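Local coordinates for VIN1 (Oscarella pearsei, PDB 6BFI), which binds actin filaments as a member of the vinculin/alpha-catenin family and may take part in cell-cell adhesion, at residues Q23-H28 against K107-A112; G114-M119 against A774-T779. All blocks are in the same frame, centred on the assembly; numbering follows the deposited sequence.

Contact 1: residues Q23-H28 against K107-A112; sequences QLVLFH and KLLDGA
Helices 8-32 and 102-145 run nearly antiparallel here, the axes of 23-28 and 107-112 being 10.8 Å apart at an angle of 166°, with Val-25 and Leu-109 closest in backbone register. Leu-108 makes the largest single contribution. Its CG stands anti to the backbone N (chi1 -179°), which sends both methyl groups across the gap. Methyl CD2 lies 3.7 Å from CB of His-28 and 3.9 Å from CG of the same residue, so it meets the root of the imidazole from an oblique direction, while CD1 approaches CB of Leu-24 at 4.4 Å. A leucine suits this place because its forked end can serve two residues one helical turn apart. Contacts of this kind, apolar and without a hydrogen bond between the segments, are what hold together the helical bundles from which vinculin-family proteins are built. Each of these leucines also packs on a further helix: Leu-108 on Ala-91 and Leu-95 of helix 68-97, Leu-24 on Leu-43 and Val-44 of helix 41-59. At the flank, Leu-109 leaves its backbone obliquely to the partner, but its CD2 comes to 4.3 Å from CG2 of Val-25. Val-25, compact and branched, also packs on Lys-719 and Ile-723 of helix 718-745, far along the sequence.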
# COMPACT_ATOMS: atom_id res chain seq x y z
N GLN A 23 14.31 34.34 1.73
CA GLN A 23 13.97 35.69 2.17
C GLN A 23 14.96 36.72 1.66
O GLN A 23 14.58 37.87 1.42
CB GLN A 23 13.87 35.74 3.69
CG GLN A 23 12.60 35.11 4.25
CD GLN A 23 12.23 35.66 5.60
OE1 GLN A 23 13.05 36.27 6.29
NE2 GLN A 23 10.97 35.47 5.99
N LEU A 24 16.23 36.34 1.49
CA LEU A 24 17.19 37.25 0.87
C LEU A 24 16.79 37.58 -0.56
O LEU A 24 16.84 38.75 -0.98
CB LEU A 24 18.60 36.66 0.91
CG LEU A 24 19.33 36.74 2.25
CD1 LEU A 24 20.66 36.00 2.18
CD2 LEU A 24 19.53 38.19 2.65
N VAL A 25 16.39 36.57 -1.33
CA VAL A 25 15.93 36.82 -2.69
C VAL A 25 14.68 37.70 -2.69
O VAL A 25 14.55 38.63 -3.49
CB VAL A 25 15.70 35.49 -3.43
CG1 VAL A 25 15.12 35.75 -4.82
CG2 VAL A 25 16.99 34.70 -3.53
N LEU A 26 13.75 37.42 -1.77
CA LEU A 26 12.52 38.20 -1.70
C LEU A 26 12.80 39.66 -1.37
O LEU A 26 12.16 40.56 -1.92
CB LEU A 26 11.57 37.59 -0.66
CG LEU A 26 11.04 36.17 -0.89
CD1 LEU A 26 10.24 35.70 0.32
CD2 LEU A 26 10.19 36.11 -2.15
N PHE A 27 13.74 39.91 -0.46
CA PHE A 27 14.12 41.29 -0.14
C PHE A 27 14.79 41.96 -1.33
O PHE A 27 14.51 43.14 -1.63
CB PHE A 27 15.05 41.32 1.07
CG PHE A 27 14.33 41.35 2.39
CD1 PHE A 27 13.27 42.21 2.60
CD2 PHE A 27 14.73 40.52 3.42
CE1 PHE A 27 12.61 42.24 3.82
CE2 PHE A 27 14.08 40.55 4.64
CZ PHE A 27 13.02 41.41 4.84
N HIS A 28 15.68 41.25 -2.02
CA HIS A 28 16.34 41.83 -3.18
C HIS A 28 15.34 42.22 -4.25
O HIS A 28 15.47 43.28 -4.87
CB HIS A 28 17.37 40.86 -3.76
CG HIS A 28 18.01 41.35 -5.02
ND1 HIS A 28 18.78 42.49 -5.06
CD2 HIS A 28 17.98 40.87 -6.28
CE1 HIS A 28 19.21 42.69 -6.29
NE2 HIS A 28 18.74 41.72 -7.05
N LYS A 107 26.61 37.35 -7.06
CA LYS A 107 27.13 36.67 -5.87
C LYS A 107 26.02 36.36 -4.87
O LYS A 107 26.14 35.40 -4.10
CB LYS A 107 28.22 37.51 -5.21
CG LYS A 107 29.36 37.86 -6.16
CD LYS A 107 30.49 38.58 -5.44
CE LYS A 107 31.56 37.59 -4.99
NZ LYS A 107 32.08 36.81 -6.15
N LEU A 108 24.94 37.15 -4.88
CA LEU A 108 23.80 36.85 -4.03
C LEU A 108 23.15 35.53 -4.44
O LEU A 108 22.89 34.67 -3.59
CB LEU A 108 22.78 37.98 -4.08
CG LEU A 108 21.54 37.78 -3.19
CD1 LEU A 108 21.87 38.04 -1.73
CD2 LEU A 108 20.38 38.64 -3.65
N LEU A 109 22.89 35.36 -5.73
CA LEU A 109 22.28 34.11 -6.19
C LEU A 109 23.24 32.94 -6.08
O LEU A 109 22.86 31.85 -5.62
CB LEU A 109 21.78 34.27 -7.63
CG LEU A 109 20.68 35.30 -7.87
CD1 LEU A 109 20.31 35.38 -9.35
CD2 LEU A 109 19.45 34.98 -7.03
N ASP A 110 24.50 33.14 -6.49
CA ASP A 110 25.49 32.07 -6.46
C ASP A 110 25.73 31.58 -5.03
O ASP A 110 25.62 30.38 -4.75
CB ASP A 110 26.80 32.53 -7.09
CG ASP A 110 26.89 32.18 -8.56
OD1 ASP A 110 25.83 32.06 -9.22
OD2 ASP A 110 28.02 32.01 -9.07
N GLY A 111 26.08 32.49 -4.12
CA GLY A 111 26.23 32.10 -2.73
C GLY A 111 24.95 31.57 -2.13
O GLY A 111 24.98 30.72 -1.23
N ALA A 112 23.81 32.07 -2.61
CA ALA A 112 22.51 31.59 -2.14
C ALA A 112 22.34 30.10 -2.41
O ALA A 112 22.03 29.32 -1.50
CB ALA A 112 21.39 32.39 -2.80

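Contact 2: residues G114-M119 against A774-T779; sequences GVINGM and ATVKAT
This is a helix-helix crossing between helix 102-145 of the N-terminal part of the chain and helix 763-778 near its far end, in the all-helical architecture of the vinculin family. Ile-116 of helix 102-145 meets Val-776 where the two backbones come nearest, and the axes of 114-119 and 774-778 pass 10.4 Å apart at a signed crossing angle of -127°. So steep a crossing keeps the interface short; beta-branched side chains supply its methyl groups, and Ile-116 adds the longer reach of CD1. Both branches of Ile-116 are used: CG2 lies 3.7 Å from CG2 of Val-776, and CD1 reaches the same valine methyl at 4.0 Å. CD1 also lies 4.0 Å from CG2 of Thr-775, whose side chain crosses that of Ile-116 at about a right angle. Thr-775 can offer its methyl because CG2 stands anti to its backbone N, while OG1 turns back to bond to the carbonyl oxygen of Lys-771 in its own helix. At the margin, OD1 of Asn-117 merely borders CG1 of Val-776, at 4.3 Å. Thr-779 is the first residue to leave helical geometry; its backbone N makes only weak bonds to its own helix, and its OG1 donates to O of Val-776 over 2.9 Å, from 36° above the carbonyl plane and at a C=O...donor angle of 114°.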
# COMPACT_ATOMS: atom_id res chain seq x y z
N GLY A 114 24.76 28.15 -3.15
CA GLY A 114 25.96 27.48 -2.69
C GLY A 114 25.93 27.13 -1.22
O GLY A 114 26.57 26.16 -0.80
N VAL A 115 25.22 27.91 -0.41
CA VAL A 115 25.11 27.55 1.00
C VAL A 115 24.17 26.37 1.18
O VAL A 115 24.39 25.50 2.03
CB VAL A 115 24.68 28.77 1.85
CG1 VAL A 115 25.77 29.83 1.86
CG2 VAL A 115 23.37 29.34 1.34
N ILE A 116 23.11 26.30 0.36
CA ILE A 116 22.18 25.18 0.44
C ILE A 116 22.85 23.90 -0.03
O ILE A 116 22.96 22.92 0.72
CB ILE A 116 20.92 25.48 -0.39
CG1 ILE A 116 20.27 26.79 0.07
CG2 ILE A 116 19.92 24.34 -0.28
CD1 ILE A 116 19.07 27.21 -0.76
N ASN A 117 23.33 23.89 -1.28
CA ASN A 117 24.00 22.70 -1.80
C ASN A 117 25.23 22.36 -0.98
O ASN A 117 25.51 21.18 -0.72
CB ASN A 117 24.37 22.91 -3.27
CG ASN A 117 23.15 22.95 -4.18
OD1 ASN A 117 22.10 22.39 -3.85
ND2 ASN A 117 23.29 23.59 -5.33
N GLY A 118 25.98 23.37 -0.54
CA GLY A 118 27.19 23.13 0.21
C GLY A 118 26.93 22.52 1.58
O GLY A 118 27.63 21.59 1.99
N MET A 119 25.94 23.04 2.30
CA MET A 119 25.54 22.41 3.56
C MET A 119 25.09 20.98 3.32
O MET A 119 25.45 20.06 4.08
CB MET A 119 24.44 23.22 4.24
CG MET A 119 24.94 24.44 4.99
SD MET A 119 23.60 25.45 5.67
CE MET A 119 24.07 25.54 7.39
N ALA A 774 12.22 24.72 -4.58
CA ALA A 774 11.88 25.96 -5.28
C ALA A 774 12.87 27.06 -4.94
O ALA A 774 13.23 27.87 -5.81
CB ALA A 774 10.46 26.38 -4.94
N THR A 775 13.32 27.13 -3.69
CA THR A 775 14.34 28.11 -3.33
C THR A 775 15.65 27.82 -4.06
O THR A 775 16.36 28.76 -4.47
CB THR A 775 14.57 28.12 -1.82
OG1 THR A 775 13.33 28.41 -1.16
CG2 THR A 775 15.59 29.17 -1.43
N VAL A 776 15.98 26.55 -4.26
CA VAL A 776 17.19 26.20 -5.00
C VAL A 776 17.04 26.55 -6.47
O VAL A 776 17.97 27.08 -7.10
CB VAL A 776 17.53 24.71 -4.80
CG1 VAL A 776 18.71 24.30 -5.67
CG2 VAL A 776 17.84 24.43 -3.34
N LYS A 777 15.86 26.28 -7.04
CA LYS A 777 15.63 26.58 -8.45
C LYS A 777 15.67 28.08 -8.71
O LYS A 777 16.18 28.53 -9.74
CB LYS A 777 14.29 25.99 -8.89
CG LYS A 777 13.80 26.47 -10.26
CD LYS A 777 14.74 26.04 -11.37
CE LYS A 777 14.25 26.55 -12.72
NZ LYS A 777 15.15 26.13 -13.83
N ALA A 778 15.12 28.88 -7.78
CA ALA A 778 15.09 30.32 -7.97
C ALA A 778 16.49 30.93 -7.99
O ALA A 778 16.73 31.93 -8.68
CB ALA A 778 14.25 30.98 -6.88
N THR A 779 17.43 30.34 -7.25
CA THR A 779 18.79 30.85 -7.18
C THR A 779 19.69 30.31 -8.27
O THR A 779 20.90 30.58 -8.26
CB THR A 779 19.40 30.54 -5.81
OG1 THR A 779 19.42 29.12 -5.60
CG2 THR A 779 18.58 31.19 -4.71

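In the fold
Contacts 1 and 2 lie about two turns apart on helix 102-145, with centres about 10 Å apart, and together join it to one helix about 80 residues earlier and another more than 600 residues later. Thr-779 connects them: its CG2 packs on CB of Ala-112 at 3.6 Å and on CG2 of Val-25 at 4.0 Å, while its CB lies 3.7 Å from O of Leu-109. The residue just past helix 763-778 therefore touches both helices of contact 1, its threonine methyl meeting a small alanine and a branched valine. Helix 718-745 flanks this junction too, touching Val-25 of contact 1 and Ala-774 and Ala-778 of contact 2.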